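Local coordinates for protein cytochrome P450 reductase (Amycolatopsis methanolica 239, PDB 5OGX) that transfers electrons from NADH, by way of FAD and a [2Fe-2S] cluster, to the cytochrome P450 GcoA, which O-demethylates lignin-derived aromatic compounds, at residues Asn35-Asn38 / Gln39-Gly43; Cys304-Pro307 / Ala308-Glu311. All coordinates share one frame; numbering follows the deposited sequence.

Contact 1: residues Asn35-Asn38 / Gln39-Gly43. With FES (Fe2/s2 (inorganic) cluster), chain C.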
loop_
_atom_site.group_PDB
_atom_site.type_symbol
_atom_site.label_atom_id
_atom_site.label_comp_id
_atom_site.label_asym_id
_atom_site.label_seq_id
_atom_site.Cartn_x
_atom_site.Cartn_y
_atom_site.Cartn_z
ATOM N N ASN A 35 -4.815 7.463 5.129
ATOM C CA ASN A 35 -5.605 6.482 4.465
ATOM C C ASN A 35 -4.749 5.277 4.086
ATOM O O ASN A 35 -3.666 5.455 3.690
ATOM C CB ASN A 35 -6.280 7.077 3.246
ATOM C CG ASN A 35 -5.330 7.437 2.157
ATOM O OD1 ASN A 35 -5.164 6.718 1.233
ATOM N ND2 ASN A 35 -4.762 8.575 2.261
ATOM N N SER A 36 -5.286 4.073 4.242
ATOM C CA SER A 36 -4.459 2.906 3.947
ATOM C C SER A 36 -5.260 1.727 3.411
ATOM O O SER A 36 -4.735 0.607 3.431
ATOM C CB SER A 36 -3.724 2.385 5.204
ATOM O OG SER A 36 -2.552 3.116 5.518
ATOM N N CYS A 37 -6.508 1.921 2.965
ATOM C CA CYS A 37 -7.287 0.818 2.401
ATOM C C CYS A 37 -8.503 1.291 1.611
ATOM O O CYS A 37 -8.946 0.594 0.689
ATOM C CB CYS A 37 -7.726 -0.159 3.504
ATOM S SG CYS A 37 -9.172 0.384 4.472
ATOM N N ASN A 38 -9.066 2.453 1.977
ATOM C CA ASN A 38 -10.277 3.000 1.342
ATOM C C ASN A 38 -11.426 1.994 1.346
ATOM O O ASN A 38 -12.302 2.030 0.481
ATOM C CB ASN A 38 -9.998 3.487 -0.088
ATOM C CG ASN A 38 -11.033 4.502 -0.576
ATOM O OD1 ASN A 38 -11.622 5.247 0.222
ATOM N ND2 ASN A 38 -11.289 4.508 -1.886
ATOM N N GLN A 39 -11.450 1.098 2.336
ATOM C CA GLN A 39 -12.513 0.105 2.400
ATOM C C GLN A 39 -12.991 -0.161 3.821
ATOM O O GLN A 39 -13.724 -1.138 4.037
ATOM C CB GLN A 39 -12.053 -1.221 1.735
ATOM C CG GLN A 39 -11.015 -1.979 2.556
ATOM C CD GLN A 39 -10.637 -3.327 1.951
ATOM O OE1 GLN A 39 -10.928 -3.602 0.784
ATOM N NE2 GLN A 39 -9.987 -4.171 2.749
ATOM N N GLY A 40 -12.600 0.663 4.798
ATOM C CA GLY A 40 -13.121 0.558 6.148
ATOM C C GLY A 40 -12.435 -0.445 7.051
ATOM O O GLY A 40 -12.923 -0.682 8.164
ATOM N N THR A 41 -11.321 -1.035 6.628
ATOM C CA THR A 41 -10.700 -2.085 7.432
ATOM C C THR A 41 -9.458 -1.635 8.185
ATOM O O THR A 41 -9.159 -2.208 9.241
ATOM C CB THR A 41 -10.335 -3.303 6.564
ATOM O OG1 THR A 41 -9.554 -2.885 5.440
ATOM C CG2 THR A 41 -11.594 -4.019 6.082
ATOM N N CYS A 42 -8.719 -0.641 7.692
ATOM C CA CYS A 42 -7.446 -0.331 8.343
ATOM C C CYS A 42 -7.625 0.607 9.531
ATOM O O CYS A 42 -6.790 0.610 10.449
ATOM C CB CYS A 42 -6.457 0.265 7.342
ATOM S SG CYS A 42 -6.727 2.016 6.927
ATOM N N GLY A 43 -8.691 1.399 9.531
ATOM C CA GLY A 43 -8.980 2.324 10.615
ATOM C C GLY A 43 -8.139 3.585 10.664
ATOM O O GLY A 43 -8.368 4.421 11.553
HETATM FE FE1 FES C . -8.747 2.354 5.798
HETATM FE FE2 FES C . -10.573 4.221 5.907
HETATM S S1 FES C . -10.487 2.456 7.159
HETATM S S2 FES C . -8.747 4.249 4.681
#
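Cys37 and Cys42 both carry SG between the backbone N and the carbonyl carbon, chi1 79° and 78°, and these torsions turn the two sulfurs onto the same iron. Cys37 SG lies 2.4 Å from FE1 of the cluster, and Cys42 SG lies 2.3 Å from it. The loop after Cys37 curls round its sulfur. Three backbone N-H groups point at that one atom. The straightest bond runs from Gln39 N to Cys37 SG, 3.2 Å at 160°. Thr41 N and Cys42 N add longer bonds to the same sulfur. These three bonds would be expected to stabilise negative charge on the thiolate. This is the CxxxxCxxC cluster-binding loop of plant-type [2Fe-2S] ferredoxin domains, here Cys37, Cys42 and Cys45, with Cys77 supplied from further along the chain. A serine in place of Cys37 would probably weaken the hold on FE1 and leave the three N-H groups poorly matched. Gln39 passes its CG by Cys37 SG and extends beyond it to the amide. Its NE2 donates to Thr41 OG1 at 3.0 Å, with the hydroxyl oxygen in the amide plane. Its OE1 accepts a bond from Gln148, an FAD-binding residue. Ser36 CB packs on Cys42 SG at 3.5 Å, and Ser36 also touches the FAD. Gly43 N approaches bridging sulfide S1 to 3.2 Å.

Contact 2: residues Cys304-Pro307 / Ala308-Glu311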
loop_
_atom_site.group_PDB
_atom_site.type_symbol
_atom_site.label_atom_id
_atom_site.label_comp_id
_atom_site.label_asym_id
_atom_site.label_seq_id
_atom_site.Cartn_x
_atom_site.Cartn_y
_atom_site.Cartn_z
ATOM N N CYS A 304 4.766 -5.480 4.477
ATOM C CA CYS A 304 3.606 -5.473 3.597
ATOM C C CYS A 304 3.215 -6.898 3.241
ATOM O O CYS A 304 4.070 -7.714 2.897
ATOM C CB CYS A 304 3.899 -4.659 2.339
ATOM S SG CYS A 304 2.611 -4.767 1.106
ATOM N N GLY A 305 1.925 -7.192 3.320
ATOM C CA GLY A 305 1.441 -8.520 3.020
ATOM C C GLY A 305 0.104 -8.745 3.688
ATOM O O GLY A 305 -0.567 -7.800 4.095
ATOM N N PRO A 306 -0.287 -10.006 3.854
ATOM C CA PRO A 306 -1.541 -10.292 4.549
ATOM C C PRO A 306 -1.544 -9.673 5.933
ATOM O O PRO A 306 -0.488 -9.551 6.580
ATOM C CB PRO A 306 -1.564 -11.826 4.614
ATOM C CG PRO A 306 -0.725 -12.253 3.426
ATOM C CD PRO A 306 0.380 -11.224 3.366
ATOM N N PRO A 307 -2.721 -9.274 6.434
ATOM C CA PRO A 307 -2.765 -8.533 7.711
ATOM C C PRO A 307 -2.101 -9.249 8.883
ATOM O O PRO A 307 -1.399 -8.608 9.679
ATOM C CB PRO A 307 -4.272 -8.360 7.981
ATOM C CG PRO A 307 -4.964 -8.672 6.718
ATOM C CD PRO A 307 -4.048 -9.429 5.807
ATOM N N ALA A 308 -2.330 -10.553 9.034
ATOM C CA ALA A 308 -1.794 -11.236 10.206
ATOM C C ALA A 308 -0.271 -11.250 10.174
ATOM O O ALA A 308 0.382 -11.115 11.219
ATOM C CB ALA A 308 -2.348 -12.663 10.286
ATOM N N MET A 309 0.302 -11.428 8.980
ATOM C CA MET A 309 1.751 -11.390 8.815
ATOM C C MET A 309 2.310 -10.026 9.186
ATOM O O MET A 309 3.348 -9.925 9.859
ATOM C CB MET A 309 2.108 -11.740 7.374
ATOM C CG MET A 309 3.590 -11.803 7.093
ATOM S SD MET A 309 4.060 -10.675 5.746
ATOM C CE MET A 309 4.032 -9.104 6.534
ATOM N N VAL A 310 1.639 -8.959 8.752
ATOM C CA VAL A 310 2.098 -7.621 9.098
ATOM C C VAL A 310 2.011 -7.406 10.604
ATOM O O VAL A 310 2.962 -6.938 11.241
ATOM C CB VAL A 310 1.296 -6.562 8.325
ATOM C CG1 VAL A 310 1.680 -5.167 8.805
ATOM C CG2 VAL A 310 1.557 -6.669 6.825
ATOM N N GLU A 311 0.871 -7.761 11.207
ATOM C CA GLU A 311 0.719 -7.488 12.631
ATOM C C GLU A 311 1.698 -8.301 13.464
ATOM O O GLU A 311 2.277 -7.786 14.421
ATOM C CB GLU A 311 -0.726 -7.740 13.075
ATOM C CG GLU A 311 -1.639 -6.569 12.709
ATOM C CD GLU A 311 -1.152 -5.193 13.230
ATOM O OE1 GLU A 311 -1.681 -4.730 14.262
ATOM O OE2 GLU A 311 -0.278 -4.545 12.601
#
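The turn from strand 300-305 into helix 307-319 belongs to a beta-alpha-beta unit of the NAD-binding domain, and here the first helical turn folds back on the strand end. Pro306 sits at the N-cap. Its carbonyl O accepts the N-H of Val310 at 3.1 Å. One residue on, Pro307 O takes the N-H of Glu311 at 2.9 Å. Val310 directs CB toward the strand end. Its CG2 lies beside the backbone N, chi1 174° having put CG1 anti to it, and reaches Gly305 N at 3.6 Å. Met309 follows a bent path. Its SD and CE turn back over the strand end, with CE 3.9 Å from Cys304 O. Gly305 lies beside this thioether. A side chain here would run into Met309 SD and the ring of Pro306, and the backbone angles would also jam it against the carbonyl of Cys304. Val310 also packs on Leu303, Arg329 and Lys331. Glu311 OE2 forms a salt bridge with Lys331 on strand 327-331, the last strand of the unit. The Cys-Gly-Pro-Pro sequence at this strand end, close to the FAD, is the CGPP motif characteristic of the NAD-binding domain of the ferredoxin reductase family.

In the fold
The two contacts belong to different domains, with centres 14 Å apart and nearest atoms about 7 Å apart, so they do not touch. Both are partly buried local turns near the FAD. Contact 1 is an irregular loop of the iron-sulfur domain, and its chemistry is thiolate, iron and converging N-H groups. Contact 2 joins a strand to a helix of the NAD-binding domain by helical backbone bonds and apolar packing. Its strand end is buried, while Pro306 and Ala308 are exposed. Thr333 lies between the two sites: its carbonyl meets Gln39 of contact 1, and its side chain touches Pro307 of contact 2.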